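Side-chain contacts in putative dihydrodipicolinate synthase (Thermus thermophilus, PDB 2PCQ), which is of unknown function but belongs to the dihydrodipicolinate synthase-like family, whose chain folds into a closed barrel of eight parallel strands surrounded by helices: residues A[8-13]-A[45-50]; A[6-9]-A[15-18]; A[39-44]-A[239-244]; A[54-59]-A[63-68]. All blocks are in the same frame, centred on the assembly; numbering follows the deposited sequence.

Contact 1: A[8-13]-A[45-50]; sequences TPFDRE and VHLTPE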
loop_
_atom_site.group_PDB
_atom_site.type_symbol
_atom_site.label_atom_id
_atom_site.label_comp_id
_atom_site.label_asym_id
_atom_site.label_seq_id
_atom_site.Cartn_x
_atom_site.Cartn_y
_atom_site.Cartn_z
ATOM N N THR A 8 23.699 -4.215 18.254
ATOM C CA THR A 8 24.938 -4.966 18.116
ATOM C C THR A 8 25.972 -3.970 17.607
ATOM O O THR A 8 25.866 -3.464 16.490
ATOM C CB THR A 8 24.790 -6.121 17.114
ATOM O OG1 THR A 8 23.772 -7.019 17.576
ATOM C CG2 THR A 8 26.106 -6.882 16.983
ATOM N N PRO A 9 26.984 -3.665 18.433
ATOM C CA PRO A 9 28.054 -2.720 18.102
ATOM C C PRO A 9 29.000 -3.102 16.972
ATOM O O PRO A 9 29.451 -4.238 16.884
ATOM C CB PRO A 9 28.812 -2.571 19.425
ATOM C CG PRO A 9 27.801 -2.956 20.468
ATOM C CD PRO A 9 27.116 -4.128 19.824
ATOM N N PHE A 10 29.285 -2.122 16.117
ATOM C CA PHE A 10 30.229 -2.252 15.007
ATOM C C PHE A 10 31.072 -0.983 15.144
ATOM O O PHE A 10 30.566 0.032 15.624
ATOM C CB PHE A 10 29.525 -2.191 13.640
ATOM C CG PHE A 10 28.615 -3.352 13.354
ATOM C CD1 PHE A 10 29.135 -4.601 13.029
ATOM C CD2 PHE A 10 27.229 -3.193 13.407
ATOM C CE1 PHE A 10 28.289 -5.680 12.759
ATOM C CE2 PHE A 10 26.375 -4.258 13.141
ATOM C CZ PHE A 10 26.905 -5.508 12.816
ATOM N N ASP A 11 32.344 -1.023 14.757
ATOM C CA ASP A 11 33.135 0.201 14.814
ATOM C C ASP A 11 32.731 0.968 13.559
ATOM O O ASP A 11 31.873 0.504 12.809
ATOM C CB ASP A 11 34.647 -0.081 14.814
ATOM C CG ASP A 11 35.094 -0.941 13.645
ATOM O OD1 ASP A 11 34.539 -0.802 12.533
ATOM O OD2 ASP A 11 36.025 -1.750 13.844
ATOM N N ARG A 12 33.334 2.130 13.323
ATOM C CA ARG A 12 32.996 2.933 12.150
ATOM C C ARG A 12 33.222 2.226 10.814
ATOM O O ARG A 12 32.556 2.541 9.825
ATOM C CB ARG A 12 33.773 4.252 12.167
ATOM C CG ARG A 12 33.191 5.303 13.103
ATOM C CD ARG A 12 34.065 6.547 13.146
ATOM N NE ARG A 12 33.514 7.583 14.012
ATOM C CZ ARG A 12 32.433 8.301 13.727
ATOM N NH1 ARG A 12 31.774 8.102 12.594
ATOM N NH2 ARG A 12 32.009 9.221 14.579
ATOM N N GLU A 13 34.153 1.277 10.782
ATOM C CA GLU A 13 34.440 0.546 9.549
ATOM C C GLU A 13 33.497 -0.639 9.332
ATOM O O GLU A 13 33.541 -1.293 8.289
ATOM C CB GLU A 13 35.890 0.056 9.542
ATOM C CG GLU A 13 36.931 1.157 9.378
ATOM C CD GLU A 13 36.940 2.140 10.536
ATOM O OE1 GLU A 13 37.101 1.697 11.694
ATOM O OE2 GLU A 13 36.794 3.356 10.285
ATOM N N VAL A 45 20.450 -9.327 10.874
ATOM C CA VAL A 45 20.558 -9.608 9.442
ATOM C C VAL A 45 21.768 -8.942 8.797
ATOM O O VAL A 45 22.050 -9.165 7.619
ATOM C CB VAL A 45 19.285 -9.180 8.668
ATOM C CG1 VAL A 45 18.076 -9.949 9.195
ATOM C CG2 VAL A 45 19.070 -7.681 8.793
ATOM N N HIS A 46 22.485 -8.125 9.564
ATOM C CA HIS A 46 23.677 -7.466 9.046
ATOM C C HIS A 46 24.925 -8.292 9.351
ATOM O O HIS A 46 26.042 -7.888 9.033
ATOM C CB HIS A 46 23.821 -6.066 9.648
ATOM C CG HIS A 46 22.914 -5.049 9.029
ATOM N ND1 HIS A 46 22.940 -3.716 9.385
ATOM C CD2 HIS A 46 21.982 -5.159 8.053
ATOM C CE1 HIS A 46 22.067 -3.051 8.652
ATOM N NE2 HIS A 46 21.471 -3.901 7.835
ATOM N N LEU A 47 24.725 -9.459 9.956
ATOM C CA LEU A 47 25.836 -10.338 10.313
ATOM C C LEU A 47 25.841 -11.626 9.505
ATOM O O LEU A 47 24.789 -12.129 9.122
ATOM C CB LEU A 47 25.751 -10.719 11.794
ATOM C CG LEU A 47 25.700 -9.611 12.844
ATOM C CD1 LEU A 47 25.389 -10.221 14.198
ATOM C CD2 LEU A 47 27.021 -8.869 12.876
ATOM N N THR A 48 27.033 -12.156 9.254
ATOM C CA THR A 48 27.160 -13.425 8.548
ATOM C C THR A 48 26.937 -14.477 9.635
ATOM O O THR A 48 27.017 -14.164 10.822
ATOM C CB THR A 48 28.577 -13.627 7.972
ATOM O OG1 THR A 48 29.529 -13.638 9.042
ATOM C CG2 THR A 48 28.921 -12.521 6.991
ATOM N N PRO A 49 26.646 -15.728 9.251
ATOM C CA PRO A 49 26.424 -16.776 10.251
ATOM C C PRO A 49 27.579 -16.878 11.250
ATOM O O PRO A 49 27.370 -17.131 12.435
ATOM C CB PRO A 49 26.283 -18.032 9.400
ATOM C CG PRO A 49 25.604 -17.505 8.164
ATOM C CD PRO A 49 26.380 -16.232 7.890
ATOM N N GLU A 50 28.795 -16.667 10.759
ATOM C CA GLU A 50 29.992 -16.738 11.595
ATOM C C GLU A 50 30.000 -15.617 12.636
ATOM O O GLU A 50 30.252 -15.859 13.817
ATOM C CB GLU A 50 31.240 -16.660 10.706
ATOM C CG GLU A 50 32.568 -16.923 11.406
ATOM C CD GLU A 50 33.074 -15.726 12.189
ATOM O OE1 GLU A 50 33.070 -14.609 11.628
ATOM O OE2 GLU A 50 33.488 -15.903 13.357
#
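The centre of this contact is apolar: Leu47 brings one methyl, CD2, to the rim of the Phe10 ring. That carbon lies 3.4 Å from Phe10 CZ and the same distance from Phe10 CE1, so it sits astride the outer bond of the ring, near the ring plane and at its edge. Phe10 reaches across because its CG stands anti to its own carbonyl carbon (chi1 -67°), while Leu47, with the same kind of first torsion, divides its two methyls between partners. Its CD1 approaches Thr8 CG2 more loosely, at 4.4 Å. His46 adds its CB, 4.5 Å from Phe10 CZ and oblique to the ring, whereas its imidazole turns off toward Tyr259 and, edge-to-face, Tyr100 of the second subunit.

No hydrogen bond joins the two segments, and the polar groups look elsewhere. The Thr8 hydroxyl is bonded to the carbonyl oxygen of Gly42, and His46 ND1 to Glu43 OE1. Phe10 also packs on Glu43 and on Arg256, so its ring lies among charged side chains as well as beside Leu47.

Between 8-13 and 45-50, then, only van der Waals contacts are made: Phe10, Leu47 and Thr8 are held by the fit of carbon groups, while polar bonds of the same residues and of His46 go to the neighbouring Gly42 and Glu43.

Contact 2: A[6-9]-A[15-18]; sequences IPTP and RLDE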
loop_
_atom_site.group_PDB
_atom_site.type_symbol
_atom_site.label_atom_id
_atom_site.label_comp_id
_atom_site.label_asym_id
_atom_site.label_seq_id
_atom_site.Cartn_x
_atom_site.Cartn_y
_atom_site.Cartn_z
ATOM N N ILE A 6 18.737 -4.909 22.571
ATOM C CA ILE A 6 20.042 -4.267 22.523
ATOM C C ILE A 6 20.679 -4.267 21.139
ATOM O O ILE A 6 20.617 -5.252 20.403
ATOM C CB ILE A 6 21.042 -4.895 23.529
ATOM C CG1 ILE A 6 21.367 -6.337 23.141
ATOM C CG2 ILE A 6 20.460 -4.840 24.938
ATOM C CD1 ILE A 6 22.518 -6.922 23.939
ATOM N N PRO A 7 21.290 -3.138 20.759
ATOM C CA PRO A 7 21.930 -3.065 19.448
ATOM C C PRO A 7 23.212 -3.881 19.446
ATOM O O PRO A 7 23.732 -4.232 20.506
ATOM C CB PRO A 7 22.185 -1.569 19.272
ATOM C CG PRO A 7 22.416 -1.104 20.670
ATOM C CD PRO A 7 21.339 -1.834 21.446
ATOM N N THR A 8 23.699 -4.215 18.254
ATOM C CA THR A 8 24.938 -4.966 18.116
ATOM C C THR A 8 25.972 -3.970 17.607
ATOM O O THR A 8 25.866 -3.464 16.490
ATOM C CB THR A 8 24.790 -6.121 17.114
ATOM O OG1 THR A 8 23.772 -7.019 17.576
ATOM C CG2 THR A 8 26.106 -6.882 16.983
ATOM N N PRO A 9 26.984 -3.665 18.433
ATOM C CA PRO A 9 28.054 -2.720 18.102
ATOM C C PRO A 9 29.000 -3.102 16.972
ATOM O O PRO A 9 29.451 -4.238 16.884
ATOM C CB PRO A 9 28.812 -2.571 19.425
ATOM C CG PRO A 9 27.801 -2.956 20.468
ATOM C CD PRO A 9 27.116 -4.128 19.824
ATOM N N ARG A 15 33.233 -3.312 11.554
ATOM C CA ARG A 15 33.723 -4.531 12.189
ATOM C C ARG A 15 32.945 -4.815 13.471
ATOM O O ARG A 15 32.733 -3.919 14.288
ATOM C CB ARG A 15 35.217 -4.400 12.517
ATOM C CG ARG A 15 36.140 -4.408 11.301
ATOM C CD ARG A 15 37.606 -4.323 11.721
ATOM N NE ARG A 15 37.966 -2.989 12.194
ATOM C CZ ARG A 15 38.482 -2.034 11.425
ATOM N NH1 ARG A 15 38.710 -2.264 10.138
ATOM N NH2 ARG A 15 38.761 -0.842 11.939
ATOM N N LEU A 16 32.509 -6.059 13.641
ATOM C CA LEU A 16 31.780 -6.441 14.842
ATOM C C LEU A 16 32.690 -6.190 16.042
ATOM O O LEU A 16 33.863 -6.566 16.026
ATOM C CB LEU A 16 31.402 -7.925 14.787
ATOM C CG LEU A 16 30.755 -8.494 16.055
ATOM C CD1 LEU A 16 29.424 -7.796 16.310
ATOM C CD2 LEU A 16 30.554 -9.995 15.907
ATOM N N ASP A 17 32.156 -5.549 17.077
ATOM C CA ASP A 17 32.944 -5.266 18.273
ATOM C C ASP A 17 32.409 -6.109 19.426
ATOM O O ASP A 17 31.505 -5.685 20.145
ATOM C CB ASP A 17 32.851 -3.784 18.638
ATOM C CG ASP A 17 33.853 -3.382 19.711
ATOM O OD1 ASP A 17 34.190 -4.226 20.570
ATOM O OD2 ASP A 17 34.295 -2.216 19.704
ATOM N N GLU A 18 32.971 -7.302 19.588
ATOM C CA GLU A 18 32.561 -8.234 20.637
ATOM C C GLU A 18 32.687 -7.663 22.047
ATOM O O GLU A 18 31.792 -7.833 22.877
ATOM C CB GLU A 18 33.384 -9.522 20.540
ATOM C CG GLU A 18 33.173 -10.288 19.245
ATOM C CD GLU A 18 34.125 -11.458 19.097
ATOM O OE1 GLU A 18 34.176 -12.315 20.007
ATOM O OE2 GLU A 18 34.822 -11.522 18.064
#
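Thr8 and Pro9 meet Leu16 and Asp17 where the loop at the C-terminal end of the first strand of the TIM barrel folds back on itself to start helix 18-28. Along 6-9, the first touch is made by Thr8. Its hydroxyl, bonded to Gly42 O, lies beside the backbone N, which leaves CG2 anti to that N and in contact with Leu16, whose CD1 is 3.5 Å from Thr8 CG2. The two side chains cross at a slant, and Phe21 of the following helix packs against Thr8 as well.

Pro9 contributes both ring and carbonyl. Its CB lies 4.3 Å from Asp17 CB, and the proline packs against the start of helix 18-28, on Ala20, Phe21 and Leu24. The carbonyl oxygen of Pro9 is approached by Leu16 CD1 at 3.6 Å, and it accepts the backbone bond that closes the loop. Asp17 takes part twice: its N bonds to Pro9, and its side chain, with CG anti to that N (chi1 -169°), N-caps helix 18-28 through OD1 and the N of Ala20.

The closing bond, from Asp17 N to Pro9 O, is 3.0 Å long and nearly straight at 167°, with the donor 38° out of the carbonyl plane.

Contact 3: A[39-44]-A[239-244]; sequences GSNGEG and PLLKQA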
loop_
_atom_site.group_PDB
_atom_site.type_symbol
_atom_site.label_atom_id
_atom_site.label_comp_id
_atom_site.label_asym_id
_atom_site.label_seq_id
_atom_site.Cartn_x
_atom_site.Cartn_y
_atom_site.Cartn_z
ATOM N N GLY A 39 17.417 -8.590 18.119
ATOM C CA GLY A 39 16.029 -8.241 17.871
ATOM C C GLY A 39 16.037 -7.402 16.605
ATOM O O GLY A 39 17.083 -7.284 15.972
ATOM N N SER A 40 14.905 -6.812 16.226
ATOM C CA SER A 40 14.869 -6.007 15.005
ATOM C C SER A 40 15.807 -4.797 15.054
ATOM O O SER A 40 16.258 -4.317 14.018
ATOM C CB SER A 40 13.434 -5.555 14.688
ATOM O OG SER A 40 12.881 -4.777 15.736
ATOM N N ASN A 41 16.105 -4.305 16.252
ATOM C CA ASN A 41 17.018 -3.171 16.397
ATOM C C ASN A 41 18.457 -3.652 16.603
ATOM O O ASN A 41 19.375 -2.842 16.751
ATOM C CB ASN A 41 16.601 -2.299 17.589
ATOM C CG ASN A 41 15.530 -1.285 17.228
ATOM O OD1 ASN A 41 15.828 -0.194 16.730
ATOM N ND2 ASN A 41 14.270 -1.643 17.471
ATOM N N GLY A 42 18.649 -4.970 16.596
ATOM C CA GLY A 42 19.972 -5.536 16.814
ATOM C C GLY A 42 20.839 -5.851 15.604
ATOM O O GLY A 42 21.924 -6.406 15.760
ATOM N N GLU A 43 20.368 -5.506 14.406
ATOM C CA GLU A 43 21.108 -5.743 13.167
ATOM C C GLU A 43 21.567 -7.182 12.960
ATOM O O GLU A 43 22.639 -7.431 12.406
ATOM C CB GLU A 43 22.316 -4.799 13.077
ATOM C CG GLU A 43 21.922 -3.339 12.877
ATOM C CD GLU A 43 23.116 -2.403 12.779
ATOM O OE1 GLU A 43 23.754 -2.348 11.706
ATOM O OE2 GLU A 43 23.415 -1.722 13.782
ATOM N N GLY A 44 20.746 -8.131 13.395
ATOM C CA GLY A 44 21.095 -9.525 13.217
ATOM C C GLY A 44 21.293 -9.872 11.749
ATOM O O GLY A 44 22.206 -10.620 11.412
ATOM N N PRO A 239 20.125 3.965 13.623
ATOM C CA PRO A 239 21.126 5.033 13.730
ATOM C C PRO A 239 20.861 5.966 14.915
ATOM O O PRO A 239 21.790 6.367 15.613
ATOM C CB PRO A 239 21.008 5.756 12.388
ATOM C CG PRO A 239 20.609 4.651 11.452
ATOM C CD PRO A 239 19.561 3.909 12.263
ATOM N N LEU A 240 19.596 6.313 15.140
ATOM C CA LEU A 240 19.258 7.201 16.249
ATOM C C LEU A 240 19.470 6.508 17.588
ATOM O O LEU A 240 19.966 7.117 18.535
ATOM C CB LEU A 240 17.806 7.689 16.140
ATOM C CG LEU A 240 17.356 8.680 17.225
ATOM C CD1 LEU A 240 18.308 9.870 17.257
ATOM C CD2 LEU A 240 15.924 9.143 16.958
ATOM N N LEU A 241 19.102 5.232 17.664
ATOM C CA LEU A 241 19.266 4.462 18.893
ATOM C C LEU A 241 20.733 4.389 19.309
ATOM O O LEU A 241 21.074 4.642 20.463
ATOM C CB LEU A 241 18.721 3.040 18.708
ATOM C CG LEU A 241 18.963 2.077 19.876
ATOM C CD1 LEU A 241 18.324 2.643 21.139
ATOM C CD2 LEU A 241 18.393 0.701 19.545
ATOM N N LYS A 242 21.600 4.037 18.367
ATOM C CA LYS A 242 23.019 3.929 18.667
ATOM C C LYS A 242 23.647 5.275 19.007
ATOM O O LYS A 242 24.464 5.367 19.923
ATOM C CB LYS A 242 23.761 3.269 17.502
ATOM C CG LYS A 242 23.540 1.761 17.431
ATOM C CD LYS A 242 24.458 1.103 16.408
ATOM C CE LYS A 242 24.452 -0.405 16.572
ATOM N NZ LYS A 242 25.389 -1.073 15.627
ATOM N N GLN A 243 23.266 6.320 18.280
ATOM C CA GLN A 243 23.814 7.640 18.550
ATOM C C GLN A 243 23.416 8.100 19.952
ATOM O O GLN A 243 24.202 8.741 20.650
ATOM C CB GLN A 243 23.333 8.647 17.503
ATOM C CG GLN A 243 23.807 10.075 17.770
ATOM C CD GLN A 243 23.580 10.997 16.589
ATOM O OE1 GLN A 243 22.618 10.837 15.837
ATOM N NE2 GLN A 243 24.461 11.980 16.429
ATOM N N ALA A 244 22.200 7.757 20.366
ATOM C CA ALA A 244 21.707 8.128 21.691
ATOM C C ALA A 244 22.500 7.389 22.765
ATOM O O ALA A 244 22.908 7.976 23.769
ATOM C CB ALA A 244 20.228 7.791 21.815
#
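Glu43 and Lys242 reach for each other from opposite directions and join in a salt bridge, 2.8 Å from Glu43 OE2 to Lys242 NZ. The ammonium meets the carboxylate on the syn side of OE2, 28° out of its plane. Lys242 gets there with a fully extended chain leaving helix 216-247, and Glu43 with an extended chain whose CG stands anti to the carbonyl carbon (chi1 -69°).

Both charged ends are buried and amply bonded. Besides Glu43, NZ has the carbonyl oxygens of Thr8 and Tyr254, three oxygens in all, so the lysine ties three loops to one helix. The other carboxylate oxygen, OE1, is bonded to His46 ND1 and to the backbone N of Arg256. With each of its oxygens engaged, the carboxylate should have little freedom to rotate.

The loop 39-44 meets its own backbone needs partly through a type I beta turn from Gly39 to Gly42, in which Gly42 N bonds to Gly39 O at 2.9 Å. Ser40 N is bonded to the hydroxyl of Tyr124. Asn41 makes a van der Waals contact, with Leu241 CD2 4.0 Å from Asn41 CB and 3.9 Å from Asn41 OD1.

The run Gly-Ser-Asn-Gly-Glu, following the second barrel strand, probably corresponds to the Gly-Thr-Thr-Gly-Glu signature of dihydrodipicolinate synthase relatives, and Tyr100 of the second subunit, bonded to Ser40 O, recalls the tyrosine that a neighbouring subunit contributes in those proteins.

Contact 4: A[54-59]-A[63-68]; sequences RGLRAL and KPFLVG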
loop_
_atom_site.group_PDB
_atom_site.type_symbol
_atom_site.label_atom_id
_atom_site.label_comp_id
_atom_site.label_asym_id
_atom_site.label_seq_id
_atom_site.Cartn_x
_atom_site.Cartn_y
_atom_site.Cartn_z
ATOM N N ARG A 54 29.649 -15.754 16.719
ATOM C CA ARG A 54 30.715 -15.112 17.476
ATOM C C ARG A 54 30.146 -14.059 18.429
ATOM O O ARG A 54 30.520 -13.994 19.600
ATOM C CB ARG A 54 31.702 -14.460 16.505
ATOM C CG ARG A 54 33.104 -14.278 17.051
ATOM C CD ARG A 54 34.057 -13.892 15.926
ATOM N NE ARG A 54 33.869 -12.511 15.494
ATOM C CZ ARG A 54 33.974 -12.102 14.235
ATOM N NH1 ARG A 54 34.259 -12.970 13.276
ATOM N NH2 ARG A 54 33.804 -10.823 13.935
ATOM N N GLY A 55 29.232 -13.240 17.919
ATOM C CA GLY A 55 28.631 -12.205 18.737
ATOM C C GLY A 55 27.925 -12.738 19.969
ATOM O O GLY A 55 28.077 -12.193 21.062
ATOM N N LEU A 56 27.156 -13.808 19.800
ATOM C CA LEU A 56 26.418 -14.393 20.914
ATOM C C LEU A 56 27.342 -15.054 21.937
ATOM O O LEU A 56 27.073 -15.007 23.136
ATOM C CB LEU A 56 25.390 -15.403 20.392
ATOM C CG LEU A 56 24.449 -16.053 21.415
ATOM C CD1 LEU A 56 23.714 -14.980 22.209
ATOM C CD2 LEU A 56 23.455 -16.952 20.693
ATOM N N ARG A 57 28.429 -15.661 21.466
ATOM C CA ARG A 57 29.391 -16.307 22.360
ATOM C C ARG A 57 30.107 -15.279 23.237
ATOM O O ARG A 57 30.632 -15.614 24.297
ATOM C CB ARG A 57 30.450 -17.082 21.567
ATOM C CG ARG A 57 29.969 -18.357 20.887
ATOM C CD ARG A 57 31.166 -19.239 20.519
ATOM N NE ARG A 57 32.068 -18.595 19.563
ATOM C CZ ARG A 57 31.906 -18.622 18.242
ATOM N NH1 ARG A 57 30.875 -19.266 17.711
ATOM N NH2 ARG A 57 32.769 -17.999 17.450
ATOM N N ALA A 58 30.138 -14.030 22.784
ATOM C CA ALA A 58 30.799 -12.967 23.530
ATOM C C ALA A 58 29.957 -12.487 24.710
ATOM O O ALA A 58 30.470 -11.840 25.621
ATOM C CB ALA A 58 31.101 -11.795 22.606
ATOM N N LEU A 59 28.667 -12.807 24.693
ATOM C CA LEU A 59 27.773 -12.375 25.761
ATOM C C LEU A 59 27.646 -13.384 26.889
ATOM O O LEU A 59 27.842 -14.578 26.697
ATOM C CB LEU A 59 26.378 -12.080 25.201
ATOM C CG LEU A 59 26.294 -11.048 24.074
ATOM C CD1 LEU A 59 24.838 -10.875 23.676
ATOM C CD2 LEU A 59 26.895 -9.717 24.526
ATOM N N LYS A 63 20.487 -12.780 33.334
ATOM C CA LYS A 63 19.040 -12.935 33.418
ATOM C C LYS A 63 18.529 -13.678 32.186
ATOM O O LYS A 63 19.184 -13.680 31.147
ATOM C CB LYS A 63 18.372 -11.557 33.514
ATOM C CG LYS A 63 18.837 -10.739 34.707
ATOM C CD LYS A 63 18.116 -9.403 34.805
ATOM C CE LYS A 63 18.635 -8.596 35.989
ATOM N NZ LYS A 63 17.937 -7.291 36.143
ATOM N N PRO A 64 17.361 -14.338 32.294
ATOM C CA PRO A 64 16.812 -15.067 31.144
ATOM C C PRO A 64 16.728 -14.124 29.946
ATOM O O PRO A 64 16.192 -13.023 30.055
ATOM C CB PRO A 64 15.432 -15.499 31.635
ATOM C CG PRO A 64 15.658 -15.707 33.110
ATOM C CD PRO A 64 16.506 -14.504 33.484
ATOM N N PHE A 65 17.255 -14.552 28.805
ATOM C CA PHE A 65 17.244 -13.707 27.622
ATOM C C PHE A 65 16.626 -14.375 26.405
ATOM O O PHE A 65 16.452 -15.596 26.363
ATOM C CB PHE A 65 18.670 -13.257 27.292
ATOM C CG PHE A 65 19.591 -14.379 26.891
ATOM C CD1 PHE A 65 19.930 -14.576 25.553
ATOM C CD2 PHE A 65 20.144 -15.221 27.851
ATOM C CE1 PHE A 65 20.809 -15.595 25.179
ATOM C CE2 PHE A 65 21.023 -16.243 27.490
ATOM C CZ PHE A 65 21.359 -16.430 26.151
ATOM N N LEU A 66 16.294 -13.549 25.420
ATOM C CA LEU A 66 15.703 -14.016 24.180
ATOM C C LEU A 66 16.678 -13.740 23.051
ATOM O O LEU A 66 17.484 -12.811 23.125
ATOM C CB LEU A 66 14.394 -13.272 23.900
ATOM C CG LEU A 66 13.262 -13.360 24.925
ATOM C CD1 LEU A 66 12.152 -12.393 24.527
ATOM C CD2 LEU A 66 12.737 -14.788 24.997
ATOM N N VAL A 67 16.612 -14.556 22.008
ATOM C CA VAL A 67 17.472 -14.359 20.852
ATOM C C VAL A 67 16.600 -14.306 19.606
ATOM O O VAL A 67 15.793 -15.205 19.362
ATOM C CB VAL A 67 18.497 -15.499 20.698
ATOM C CG1 VAL A 67 19.357 -15.257 19.459
ATOM C CG2 VAL A 67 19.374 -15.574 21.938
ATOM N N GLY A 68 16.754 -13.242 18.827
ATOM C CA GLY A 68 15.973 -13.112 17.613
ATOM C C GLY A 68 16.535 -14.019 16.534
ATOM O O GLY A 68 17.753 -14.135 16.397
#
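Helix 49-57 packs on strand 66-69 with Leu56 and Val67 as the closest backbone pair, their CA atoms 8.9 Å apart, a separation bridged by side chains. Leu56 does so from the helix. With its CG anti to the backbone N (chi1 -176°) it extends toward the strand and touches with a single methyl, CD1. This carbon lies 4.2 Å from Phe65 CE1, approaching the ring obliquely, and 4.4 Å from Val67 CG2, so one methyl spans two residues, i and i+2, on the same side of the chain. Phe65 holds its ring there with CG set between the backbone N and the carbonyl carbon (chi1 65°), and the carbonyl oxygen of Lys63 lies in the ring plane at its edge.

All three residues are buried and no polar pair crosses between the segments. Helix 74-87 packs against the same residues: Ala87 touches both Leu56 and Phe65, and Ala84 touches Val67. The backbone of Val67 meanwhile bonds to Ala91 and Leu93 in the next strand.

Leucine, phenylalanine and valine thus form part of the apolar layer between helix and sheet in the beta-alpha-beta unit of strand 36-37, helix 49-57 and strand 66-69, the repeating element of a TIM barrel.

How the contacts relate
From the N terminus, contact 2 closes first, a short loop closed after strand 2-6 that leads into helix 18-28. Contact 1 starts from the same loop, shares Thr8 and Pro9 with contact 2, and reaches on to the entry of helix 49-57. Contact 3 opens between the two segments of contact 1 and closes only near the end of helix 216-247, so these two cross. Contact 4 follows contact 1 in series, uses the same helix 49-57, and lies wholly within the long span of contact 3. A salt bridge from Glu18 to Arg54 links contacts 2 and 4. Together they tie the loops after strands 2-6 and 36-37 to helices 18-28, 49-57 and 216-247, and helix 49-57 to strand 66-69.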